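Local coordinates for glycoside hydrolase family 15, cellulose signaling associated protein envoy (Hypocrea jecorina, PDB 4WUJ) that senses blue light as a fungal LOV-domain photoreceptor, binding flavin mononucleotide as its chromophore and linking light signals to oxidative stress, at residues S10-M15 with L40-I45; I29-L34 with V124-P129; T63-P68 with R76-S81. One frame throughout, in Å; residues are numbered along the deposited sequence.

From the N terminus, contact 1 comes first, packing 10-15 on strand 39-44 and closing a loop that holds helix 14-22. The segment 29-34 of contact 2 lies inside that loop, and its partner on strand 120-129 comes much later, so contacts 1 and 2 cross. Both bring N-terminal residues onto one antiparallel sheet, their centres about 15 Å apart, and both touch the second subunit. Contact 3, in series after contact 1 and nested within the long loop of contact 2, closes a short loop of seven residues, joining the end of helix 57-63 and the residues after it to the 3-10 segment 76-79. Residues of all three contacts reach the flavin.

Contact 1. Residues S10-M15 with L40-I45; sequences SGIDVM and LTLCDI. With FMN (flavin mononucleotide), chain I.
Ile12 and Val14, entering helix 14-22, make a small buried apolar contact with Leu42 and Leu40 of strand 39-44, on the side of the sheet turned from the flavin. Ile12 and Leu42 meet tip to tip, with Ile12 CG2 4.0 Å from Leu42 CD2. Val14 and Leu40 slide past each other in opposite directions, Val14 CG1 coming to 4.0 Å from Leu40 CD1. Leu40 sets its CG anti to the backbone N (chi1 179°), which carries CD1 out to that methyl. Tyr54 of the next strand packs against both Val14 and Leu40.

An ST turn shapes the approach to the helix: Ile12 N donates to Ser10 OG at 3.1 Å. Asp13 is the N-cap, its OD1 accepting from Gly16 N and, in a bond weak in one copy, from Leu34 N of the second subunit, which brings the helix start to the dimer interface.

The strand's other face meets the chromophore. Thr41 OG1 lies 3.3 Å from FMN C6. Cys43 SG packs 3.6 Å from FMN C7M. The strand thus separates the packing of Ile12 and Val14 on its leucines from the flavin pocket, as in a LOV domain of the PAS fold with an N-terminal cap.

Contact 2. Residues I29-L34 with V124-P129; sequences IDLGPL and VVTILP. With FMN (flavin mononucleotide), chain I.
Leu31 carries the contact from the loop side, dividing its two methyls between Thr126 and Leu128 on strand 120-129. These are purely apolar meetings. Leu31 CD2 comes to 3.8 Å from Thr126 CG2, the two side chains crossing obliquely, whereas Leu31 CD1 meets Leu128 CD2 tip to tip at 4.1 Å. The Leu31 CG lies anti to the carbonyl carbon (chi1 -67°), and the fork beyond it brings one methyl to each strand residue, although the first bond of the side chain does not aim straight at the strand.

The polar part belongs to Thr126. Its CG2 is the branch that faces Leu31, and its OG1 is turned to a hydrogen bond with Tyr7 OH of the second subunit, with a weak one to Gln108 NE2 besides. One threonine therefore serves both the intrachain apolar contact and the dimer interface. Tyr7 of the second subunit also bonds to the carbonyl O of Val124.

Flavin contacts come from Val125 and Ile127, which point from the strand's other face. Val125 CG2 lies 3.5 Å from FMN O4, and Val125 CG1 is 3.9 Å from FMN N5. Ile127 reaches the ring system with its end, CD1 sitting 3.7 Å from FMN C9A. All three are van der Waals contacts, and the two side chains help to wall the pocket.

Strand 120-129 runs between 107-114 and 139-144 in the antiparallel sheet. Ile21 of helix 14-22 packs on both Leu31 and Leu128, and Leu143 of strand 139-144 also touches Leu31, so Leu31 packs against both the helix and the sheet.

Contact 3. Residues T63-P68 with R76-S81; sequences TGYSAP and RFLQNS. With FMN (flavin mononucleotide), chain I.
Tyr65 and Phe77 form a T-shaped pair in which the edge of Phe77 points at the face of Tyr65, the ring centroids 5.3 Å apart and the planes at 74°. Phe77 CE1 sits off-centre over the tyrosine, toward its rim. Beside it, Leu78 crosses Thr63 at about a right angle, with Leu78 CD2 3.8 Å from Thr63 CG2. This is the close-packed part. Leu78's other methyl, CD1, lies 3.3 Å from FMN O4.

The looser side runs through Asn80, exposed to solvent, into the poorly ordered Ser81. Separately, the 3-10 segment 76-79 grips the flavin. Arg76, its chain bent at chi3 (62°), lays its guanidinium edge along the phosphate: NE donates to FMN O2P at 3.1 Å and NH2 to FMN O1P at 2.9 Å. Asp49 forms a salt bridge with NH1. A leucine in place of Arg76 would probably leave the phosphate without this two-pronged grip and Asp49 without its mate. Gln79 NE2 donates to FMN O2 at 2.9 Å and to FMN O4' at 3.1 Å.

Phe59 of helix 57-63 packs on Phe77 and Leu78, Ile70 of helix 67-70 touches both aromatic side chains, and Asn113 of strand 107-114 meets Leu78 and Gln79.

Contact 1. Residues S10-M15 with L40-I45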
loop_
_atom_site.group_PDB
_atom_site.type_symbol
_atom_site.label_atom_id
_atom_site.label_comp_id
_atom_site.label_asym_id
_atom_site.label_seq_id
_atom_site.Cartn_x
_atom_site.Cartn_y
_atom_site.Cartn_z
ATOM N N SER C 10 -5.461 3.590 10.047
ATOM C CA SER C 10 -5.391 2.455 11.002
ATOM C C SER C 10 -4.370 2.700 12.117
ATOM O O SER C 10 -4.326 1.954 13.088
ATOM C CB SER C 10 -4.980 1.160 10.280
ATOM O OG SER C 10 -3.600 1.205 9.970
ATOM N N GLY C 11 -3.533 3.728 11.973
ATOM C CA GLY C 11 -2.504 4.008 12.959
ATOM C C GLY C 11 -1.237 3.225 12.733
ATOM O O GLY C 11 -0.203 3.523 13.328
ATOM N N ILE C 12 -1.331 2.189 11.903
ATOM C CA ILE C 12 -0.228 1.288 11.668
ATOM C C ILE C 12 0.622 1.777 10.528
ATOM O O ILE C 12 0.103 2.206 9.505
ATOM C CB ILE C 12 -0.777 -0.083 11.298
ATOM C CG1 ILE C 12 -1.488 -0.722 12.519
ATOM C CG2 ILE C 12 0.316 -0.962 10.799
ATOM C CD1 ILE C 12 -2.322 -1.907 12.159
ATOM N N ASP C 13 1.935 1.693 10.691
ATOM C CA ASP C 13 2.856 2.129 9.650
ATOM C C ASP C 13 3.159 0.985 8.697
ATOM O O ASP C 13 4.266 0.453 8.673
ATOM C CB ASP C 13 4.148 2.677 10.258
ATOM C CG ASP C 13 5.068 3.310 9.206
ATOM O OD1 ASP C 13 4.625 3.454 8.052
ATOM O OD2 ASP C 13 6.223 3.668 9.533
ATOM N N VAL C 14 2.169 0.612 7.902
ATOM C CA VAL C 14 2.318 -0.530 7.016
ATOM C C VAL C 14 3.506 -0.331 6.096
ATOM O O VAL C 14 4.287 -1.258 5.823
ATOM C CB VAL C 14 1.043 -0.796 6.193
ATOM C CG1 VAL C 14 1.200 -1.994 5.299
ATOM C CG2 VAL C 14 -0.156 -1.006 7.137
ATOM N N MET C 15 3.684 0.886 5.622
ATOM C CA MET C 15 4.664 1.054 4.589
ATOM C C MET C 15 6.058 1.070 5.237
ATOM O O MET C 15 7.018 0.562 4.640
ATOM C CB MET C 15 4.309 2.253 3.694
ATOM C CG MET C 15 2.771 2.277 3.274
ATOM S SD MET C 15 2.263 1.490 1.697
ATOM C CE MET C 15 1.700 2.894 0.740
ATOM N N LEU C 40 -2.797 -7.435 1.217
ATOM C CA LEU C 40 -1.878 -7.559 2.347
ATOM C C LEU C 40 -2.643 -7.794 3.620
ATOM O O LEU C 40 -3.681 -7.162 3.843
ATOM C CB LEU C 40 -1.042 -6.307 2.513
ATOM C CG LEU C 40 -0.041 -6.274 3.664
ATOM C CD1 LEU C 40 1.188 -5.450 3.285
ATOM C CD2 LEU C 40 -0.676 -5.744 4.944
ATOM N N THR C 41 -2.154 -8.741 4.425
ATOM C CA THR C 41 -2.669 -8.951 5.765
ATOM C C THR C 41 -1.504 -8.851 6.742
ATOM O O THR C 41 -0.340 -9.139 6.421
ATOM C CB THR C 41 -3.421 -10.315 5.938
ATOM O OG1 THR C 41 -2.500 -11.408 5.803
ATOM C CG2 THR C 41 -4.517 -10.464 4.917
ATOM N N LEU C 42 -1.831 -8.388 7.926
ATOM C CA LEU C 42 -0.904 -8.328 9.026
ATOM C C LEU C 42 -1.564 -9.127 10.160
ATOM O O LEU C 42 -2.737 -8.876 10.531
ATOM C CB LEU C 42 -0.700 -6.879 9.441
ATOM C CG LEU C 42 0.409 -6.497 10.399
ATOM C CD1 LEU C 42 1.796 -6.992 9.996
ATOM C CD2 LEU C 42 0.380 -4.970 10.438
ATOM N N CYS C 43 -0.816 -10.086 10.694
ATOM C CA CYS C 43 -1.341 -10.977 11.733
ATOM C C CYS C 43 -0.445 -10.918 12.941
ATOM O O CYS C 43 0.773 -10.885 12.804
ATOM C CB CYS C 43 -1.433 -12.402 11.219
ATOM S SG CYS C 43 -2.648 -12.628 9.885
ATOM N N ASP C 44 -1.054 -10.843 14.127
ATOM C CA ASP C 44 -0.287 -10.847 15.337
ATOM C C ASP C 44 -0.107 -12.320 15.802
ATOM O O ASP C 44 -0.976 -12.881 16.465
ATOM C CB ASP C 44 -0.996 -10.013 16.409
ATOM C CG ASP C 44 -0.143 -9.840 17.655
ATOM O OD1 ASP C 44 0.788 -10.645 17.853
ATOM O OD2 ASP C 44 -0.431 -8.912 18.439
ATOM N N ILE C 45 1.002 -12.949 15.447
ATOM C CA ILE C 45 1.146 -14.364 15.769
ATOM C C ILE C 45 1.473 -14.677 17.280
ATOM O O ILE C 45 1.501 -15.840 17.678
ATOM C CB ILE C 45 2.143 -15.038 14.828
ATOM C CG1 ILE C 45 3.534 -14.490 15.069
ATOM C CG2 ILE C 45 1.730 -14.823 13.319
ATOM C CD1 ILE C 45 4.600 -15.470 14.704
HETATM N N1 FMN I . -3.546 -19.037 4.010
HETATM C C2 FMN I . -4.208 -18.994 2.801
HETATM O O2 FMN I . -4.749 -20.003 2.352
HETATM N N3 FMN I . -4.283 -17.799 2.090
HETATM C C4 FMN I . -3.694 -16.649 2.556
HETATM O O4 FMN I . -3.801 -15.615 1.904
HETATM C C4A FMN I . -3.017 -16.678 3.784
HETATM N N5 FMN I . -2.427 -15.530 4.295
HETATM C C5A FMN I . -1.755 -15.572 5.483
HETATM C C6 FMN I . -1.166 -14.408 5.942
HETATM C C7 FMN I . -0.502 -14.397 7.157
HETATM C C7M FMN I . 0.128 -13.115 7.604
HETATM C C8 FMN I . -0.421 -15.587 7.916
HETATM C C8M FMN I . 0.304 -15.585 9.239
HETATM C C9 FMN I . -1.005 -16.765 7.432
HETATM C C9A FMN I . -1.678 -16.764 6.216
HETATM N N10 FMN I . -2.285 -17.921 5.713
HETATM C C10 FMN I . -2.951 -17.878 4.503
HETATM C "C1'" FMN I . -2.217 -19.276 6.385
HETATM C "C2'" FMN I . -3.201 -19.604 7.483
HETATM O "O2'" FMN I . -3.518 -18.420 8.179
HETATM C "C3'" FMN I . -2.579 -20.720 8.372
HETATM O "O3'" FMN I . -1.321 -20.306 8.895
HETATM C "C4'" FMN I . -2.383 -22.021 7.557
HETATM O "O4'" FMN I . -3.656 -22.507 7.190
HETATM C "C5'" FMN I . -1.567 -23.095 8.299
HETATM O "O5'" FMN I . -2.075 -23.282 9.607
HETATM P P FMN I . -3.251 -24.321 9.893
HETATM O O1P FMN I . -3.586 -24.148 11.366
HETATM O O2P FMN I . -4.497 -24.115 9.102
HETATM O O3P FMN I . -2.748 -25.705 9.641
#

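Contact 2. Residues I29-L34 with V124-P129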
loop_
_atom_site.group_PDB
_atom_site.type_symbol
_atom_site.label_atom_id
_atom_site.label_comp_id
_atom_site.label_asym_id
_atom_site.label_seq_id
_atom_site.Cartn_x
_atom_site.Cartn_y
_atom_site.Cartn_z
ATOM N N ILE C 29 13.053 -14.853 -0.784
ATOM C CA ILE C 29 12.167 -14.610 -1.905
ATOM C C ILE C 29 12.409 -13.191 -2.337
ATOM O O ILE C 29 12.697 -12.336 -1.502
ATOM C CB ILE C 29 10.701 -14.751 -1.513
ATOM C CG1 ILE C 29 10.397 -16.198 -1.138
ATOM C CG2 ILE C 29 9.791 -14.268 -2.634
ATOM C CD1 ILE C 29 10.312 -16.391 0.369
ATOM N N ASP C 30 12.326 -12.954 -3.642
ATOM C CA ASP C 30 12.358 -11.596 -4.176
ATOM C C ASP C 30 10.905 -11.218 -4.397
ATOM O O ASP C 30 10.214 -11.824 -5.223
ATOM C CB ASP C 30 13.152 -11.506 -5.497
ATOM C CG ASP C 30 13.304 -10.053 -5.993
ATOM O OD1 ASP C 30 13.597 -9.171 -5.147
ATOM O OD2 ASP C 30 13.112 -9.782 -7.209
ATOM N N LEU C 31 10.430 -10.248 -3.619
ATOM C CA LEU C 31 9.031 -9.847 -3.694
ATOM C C LEU C 31 8.748 -9.240 -5.060
ATOM O O LEU C 31 7.712 -9.519 -5.666
ATOM C CB LEU C 31 8.694 -8.876 -2.543
ATOM C CG LEU C 31 8.763 -9.563 -1.160
ATOM C CD1 LEU C 31 8.599 -8.578 0.000
ATOM C CD2 LEU C 31 7.722 -10.681 -1.063
ATOM N N GLY C 32 9.722 -8.474 -5.561
ATOM C CA GLY C 32 9.587 -7.731 -6.802
ATOM C C GLY C 32 8.887 -6.397 -6.518
ATOM O O GLY C 32 8.861 -5.932 -5.367
ATOM N N PRO C 33 8.316 -5.773 -7.552
ATOM C CA PRO C 33 7.653 -4.489 -7.264
ATOM C C PRO C 33 6.338 -4.640 -6.457
ATOM O O PRO C 33 5.581 -5.577 -6.685
ATOM C CB PRO C 33 7.394 -3.910 -8.665
ATOM C CG PRO C 33 7.319 -5.083 -9.580
ATOM C CD PRO C 33 8.265 -6.126 -8.984
ATOM N N LEU C 34 6.096 -3.733 -5.514
ATOM C CA LEU C 34 4.791 -3.621 -4.857
ATOM C C LEU C 34 4.151 -2.245 -5.101
ATOM O O LEU C 34 4.827 -1.220 -4.954
ATOM C CB LEU C 34 4.932 -3.774 -3.328
ATOM C CG LEU C 34 5.398 -5.059 -2.633
ATOM C CD1 LEU C 34 4.663 -5.236 -1.266
ATOM C CD2 LEU C 34 5.165 -6.243 -3.481
ATOM N N VAL C 124 -1.034 -16.516 -4.923
ATOM C CA VAL C 124 0.394 -16.615 -4.593
ATOM C C VAL C 124 0.685 -15.837 -3.292
ATOM O O VAL C 124 0.840 -14.586 -3.265
ATOM C CB VAL C 124 1.322 -16.195 -5.732
ATOM C CG1 VAL C 124 2.774 -16.428 -5.363
ATOM C CG2 VAL C 124 0.955 -16.936 -7.032
ATOM N N VAL C 125 0.762 -16.621 -2.217
ATOM C CA VAL C 125 0.879 -16.101 -0.864
ATOM C C VAL C 125 2.300 -16.133 -0.438
ATOM O O VAL C 125 2.982 -17.161 -0.545
ATOM C CB VAL C 125 0.078 -16.959 0.137
ATOM C CG1 VAL C 125 0.218 -16.402 1.517
ATOM C CG2 VAL C 125 -1.407 -17.035 -0.258
ATOM N N THR C 126 2.757 -15.017 0.076
ATOM C CA THR C 126 4.088 -14.929 0.680
ATOM C C THR C 126 3.930 -14.464 2.116
ATOM O O THR C 126 3.258 -13.468 2.362
ATOM C CB THR C 126 4.954 -13.839 0.010
ATOM O OG1 THR C 126 5.050 -14.089 -1.384
ATOM C CG2 THR C 126 6.343 -13.793 0.631
ATOM N N ILE C 127 4.604 -15.121 3.050
ATOM C CA ILE C 127 4.512 -14.747 4.433
ATOM C C ILE C 127 5.877 -14.409 4.938
ATOM O O ILE C 127 6.822 -15.187 4.798
ATOM C CB ILE C 127 3.838 -15.889 5.251
ATOM C CG1 ILE C 127 2.493 -16.207 4.602
ATOM C CG2 ILE C 127 3.682 -15.477 6.710
ATOM C CD1 ILE C 127 1.769 -17.405 5.088
ATOM N N LEU C 128 5.997 -13.226 5.507
ATOM C CA LEU C 128 7.249 -12.772 6.065
ATOM C C LEU C 128 7.128 -12.475 7.565
ATOM O O LEU C 128 6.111 -11.984 8.025
ATOM C CB LEU C 128 7.712 -11.525 5.300
ATOM C CG LEU C 128 7.804 -11.762 3.784
ATOM C CD1 LEU C 128 6.559 -11.326 3.029
ATOM C CD2 LEU C 128 8.995 -11.053 3.246
ATOM N N PRO C 129 8.182 -12.775 8.329
ATOM C CA PRO C 129 8.294 -12.459 9.753
ATOM C C PRO C 129 8.709 -11.020 10.028
ATOM O O PRO C 129 9.513 -10.465 9.283
ATOM C CB PRO C 129 9.435 -13.367 10.203
ATOM C CG PRO C 129 10.348 -13.411 8.968
ATOM C CD PRO C 129 9.342 -13.546 7.845
HETATM N N1 FMN I . -3.546 -19.037 4.010
HETATM C C2 FMN I . -4.208 -18.994 2.801
HETATM O O2 FMN I . -4.749 -20.003 2.352
HETATM N N3 FMN I . -4.283 -17.799 2.090
HETATM C C4 FMN I . -3.694 -16.649 2.556
HETATM O O4 FMN I . -3.801 -15.615 1.904
HETATM C C4A FMN I . -3.017 -16.678 3.784
HETATM N N5 FMN I . -2.427 -15.530 4.295
HETATM C C5A FMN I . -1.755 -15.572 5.483
HETATM C C6 FMN I . -1.166 -14.408 5.942
HETATM C C7 FMN I . -0.502 -14.397 7.157
HETATM C C7M FMN I . 0.128 -13.115 7.604
HETATM C C8 FMN I . -0.421 -15.587 7.916
HETATM C C8M FMN I . 0.304 -15.585 9.239
HETATM C C9 FMN I . -1.005 -16.765 7.432
HETATM C C9A FMN I . -1.678 -16.764 6.216
HETATM N N10 FMN I . -2.285 -17.921 5.713
HETATM C C10 FMN I . -2.951 -17.878 4.503
HETATM C "C1'" FMN I . -2.217 -19.276 6.385
HETATM C "C2'" FMN I . -3.201 -19.604 7.483
HETATM O "O2'" FMN I . -3.518 -18.420 8.179
HETATM C "C3'" FMN I . -2.579 -20.720 8.372
HETATM O "O3'" FMN I . -1.321 -20.306 8.895
HETATM C "C4'" FMN I . -2.383 -22.021 7.557
HETATM O "O4'" FMN I . -3.656 -22.507 7.190
HETATM C "C5'" FMN I . -1.567 -23.095 8.299
HETATM O "O5'" FMN I . -2.075 -23.282 9.607
HETATM P P FMN I . -3.251 -24.321 9.893
HETATM O O1P FMN I . -3.586 -24.148 11.366
HETATM O O2P FMN I . -4.497 -24.115 9.102
HETATM O O3P FMN I . -2.748 -25.705 9.641
#

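Contact 3. Residues T63-P68 with R76-S81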
loop_
_atom_site.group_PDB
_atom_site.type_symbol
_atom_site.label_atom_id
_atom_site.label_comp_id
_atom_site.label_asym_id
_atom_site.label_seq_id
_atom_site.Cartn_x
_atom_site.Cartn_y
_atom_site.Cartn_z
ATOM N N THR C 63 -10.466 -10.493 -2.269
ATOM C CA THR C 63 -11.222 -11.605 -1.663
ATOM C C THR C 63 -12.726 -11.377 -1.645
ATOM O O THR C 63 -13.491 -12.319 -1.485
ATOM C CB THR C 63 -10.777 -11.897 -0.220
ATOM O OG1 THR C 63 -11.124 -10.801 0.641
ATOM C CG2 THR C 63 -9.296 -12.175 -0.175
ATOM N N GLY C 64 -13.154 -10.129 -1.787
ATOM C CA GLY C 64 -14.568 -9.800 -1.679
ATOM C C GLY C 64 -15.128 -9.648 -0.271
ATOM O O GLY C 64 -16.295 -9.263 -0.112
ATOM N N TYR C 65 -14.345 -9.946 0.769
ATOM C CA TYR C 65 -14.839 -9.686 2.132
ATOM C C TYR C 65 -14.718 -8.213 2.528
ATOM O O TYR C 65 -14.105 -7.390 1.815
ATOM C CB TYR C 65 -14.122 -10.551 3.171
ATOM C CG TYR C 65 -14.300 -12.033 2.970
ATOM C CD1 TYR C 65 -13.413 -12.741 2.170
ATOM C CD2 TYR C 65 -15.345 -12.722 3.574
ATOM C CE1 TYR C 65 -13.559 -14.093 1.965
ATOM C CE2 TYR C 65 -15.492 -14.080 3.393
ATOM C CZ TYR C 65 -14.595 -14.756 2.569
ATOM O OH TYR C 65 -14.696 -16.104 2.336
ATOM N N SER C 66 -15.311 -7.893 3.674
ATOM C CA SER C 66 -15.200 -6.573 4.270
ATOM C C SER C 66 -14.504 -6.713 5.626
ATOM O O SER C 66 -14.354 -7.820 6.155
ATOM C CB SER C 66 -16.587 -5.972 4.488
ATOM O OG SER C 66 -17.250 -6.659 5.543
ATOM N N ALA C 67 -14.101 -5.589 6.200
ATOM C CA ALA C 67 -13.230 -5.611 7.354
ATOM C C ALA C 67 -13.830 -6.383 8.501
ATOM O O ALA C 67 -13.146 -7.199 9.101
ATOM C CB ALA C 67 -12.907 -4.220 7.783
ATOM N N PRO C 68 -15.111 -6.123 8.821
ATOM C CA PRO C 68 -15.712 -6.700 10.031
ATOM C C PRO C 68 -15.993 -8.189 9.880
ATOM O O PRO C 68 -16.190 -8.879 10.870
ATOM C CB PRO C 68 -17.036 -5.921 10.185
ATOM C CG PRO C 68 -16.950 -4.761 9.162
ATOM C CD PRO C 68 -16.069 -5.277 8.085
ATOM N N ARG C 76 -6.949 -18.729 7.553
ATOM C CA ARG C 76 -7.229 -20.021 6.898
ATOM C C ARG C 76 -8.669 -20.055 6.335
ATOM O O ARG C 76 -8.992 -20.897 5.508
ATOM C CB ARG C 76 -7.001 -21.226 7.855
ATOM C CG ARG C 76 -8.090 -21.279 8.921
ATOM C CD ARG C 76 -8.004 -22.537 9.821
ATOM N NE ARG C 76 -6.739 -22.558 10.541
ATOM C CZ ARG C 76 -6.540 -21.984 11.717
ATOM N NH1 ARG C 76 -7.509 -21.295 12.297
ATOM N NH2 ARG C 76 -5.353 -22.061 12.280
ATOM N N PHE C 77 -9.540 -19.155 6.781
ATOM C CA PHE C 77 -10.881 -19.159 6.239
ATOM C C PHE C 77 -10.839 -19.003 4.714
ATOM O O PHE C 77 -11.804 -19.325 4.043
ATOM C CB PHE C 77 -11.752 -18.073 6.882
ATOM C CG PHE C 77 -11.324 -16.670 6.539
ATOM C CD1 PHE C 77 -11.636 -16.118 5.301
ATOM C CD2 PHE C 77 -10.626 -15.908 7.451
ATOM C CE1 PHE C 77 -11.254 -14.844 4.985
ATOM C CE2 PHE C 77 -10.236 -14.614 7.140
ATOM C CZ PHE C 77 -10.553 -14.082 5.904
ATOM N N LEU C 78 -9.704 -18.557 4.171
ATOM C CA LEU C 78 -9.556 -18.362 2.736
ATOM C C LEU C 78 -9.446 -19.683 1.997
ATOM O O LEU C 78 -9.610 -19.761 0.775
ATOM C CB LEU C 78 -8.316 -17.508 2.448
ATOM C CG LEU C 78 -8.376 -16.017 2.836
ATOM C CD1 LEU C 78 -7.007 -15.403 2.675
ATOM C CD2 LEU C 78 -9.385 -15.297 1.973
ATOM N N GLN C 79 -9.142 -20.737 2.731
ATOM C CA GLN C 79 -9.058 -22.059 2.121
ATOM C C GLN C 79 -10.439 -22.699 2.024
ATOM O O GLN C 79 -10.577 -23.776 1.464
ATOM C CB GLN C 79 -8.115 -22.951 2.920
ATOM C CG GLN C 79 -6.675 -22.586 2.802
ATOM C CD GLN C 79 -5.897 -22.921 4.079
ATOM O OE1 GLN C 79 -6.230 -23.873 4.785
ATOM N NE2 GLN C 79 -4.850 -22.140 4.371
ATOM N N ASN C 80 -11.454 -22.025 2.555
ATOM C CA ASN C 80 -12.793 -22.599 2.664
ATOM C C ASN C 80 -13.864 -21.928 1.813
ATOM O O ASN C 80 -14.112 -20.724 1.926
ATOM C CB ASN C 80 -13.277 -22.552 4.115
ATOM C CG ASN C 80 -12.474 -23.437 5.022
ATOM O OD1 ASN C 80 -11.923 -24.457 4.588
ATOM N ND2 ASN C 80 -12.386 -23.056 6.289
ATOM N N SER C 81 -14.509 -22.738 0.982
ATOM C CA SER C 81 -15.772 -22.379 0.346
ATOM C C SER C 81 -16.895 -23.179 1.058
ATOM O O SER C 81 -16.776 -24.406 1.228
ATOM C CB SER C 81 -15.690 -22.699 -1.160
ATOM O OG SER C 81 -16.805 -22.209 -1.879
HETATM N N1 FMN I . -3.546 -19.037 4.010
HETATM C C2 FMN I . -4.208 -18.994 2.801
HETATM O O2 FMN I . -4.749 -20.003 2.352
HETATM N N3 FMN I . -4.283 -17.799 2.090
HETATM C C4 FMN I . -3.694 -16.649 2.556
HETATM O O4 FMN I . -3.801 -15.615 1.904
HETATM C C4A FMN I . -3.017 -16.678 3.784
HETATM N N5 FMN I . -2.427 -15.530 4.295
HETATM C C5A FMN I . -1.755 -15.572 5.483
HETATM C C6 FMN I . -1.166 -14.408 5.942
HETATM C C7 FMN I . -0.502 -14.397 7.157
HETATM C C7M FMN I . 0.128 -13.115 7.604
HETATM C C8 FMN I . -0.421 -15.587 7.916
HETATM C C8M FMN I . 0.304 -15.585 9.239
HETATM C C9 FMN I . -1.005 -16.765 7.432
HETATM C C9A FMN I . -1.678 -16.764 6.216
HETATM N N10 FMN I . -2.285 -17.921 5.713
HETATM C C10 FMN I . -2.951 -17.878 4.503
HETATM C "C1'" FMN I . -2.217 -19.276 6.385
HETATM C "C2'" FMN I . -3.201 -19.604 7.483
HETATM O "O2'" FMN I . -3.518 -18.420 8.179
HETATM C "C3'" FMN I . -2.579 -20.720 8.372
HETATM O "O3'" FMN I . -1.321 -20.306 8.895
HETATM C "C4'" FMN I . -2.383 -22.021 7.557
HETATM O "O4'" FMN I . -3.656 -22.507 7.190
HETATM C "C5'" FMN I . -1.567 -23.095 8.299
HETATM O "O5'" FMN I . -2.075 -23.282 9.607
HETATM P P FMN I . -3.251 -24.321 9.893
HETATM O O1P FMN I . -3.586 -24.148 11.366
HETATM O O2P FMN I . -4.497 -24.115 9.102
HETATM O O3P FMN I . -2.748 -25.705 9.641
#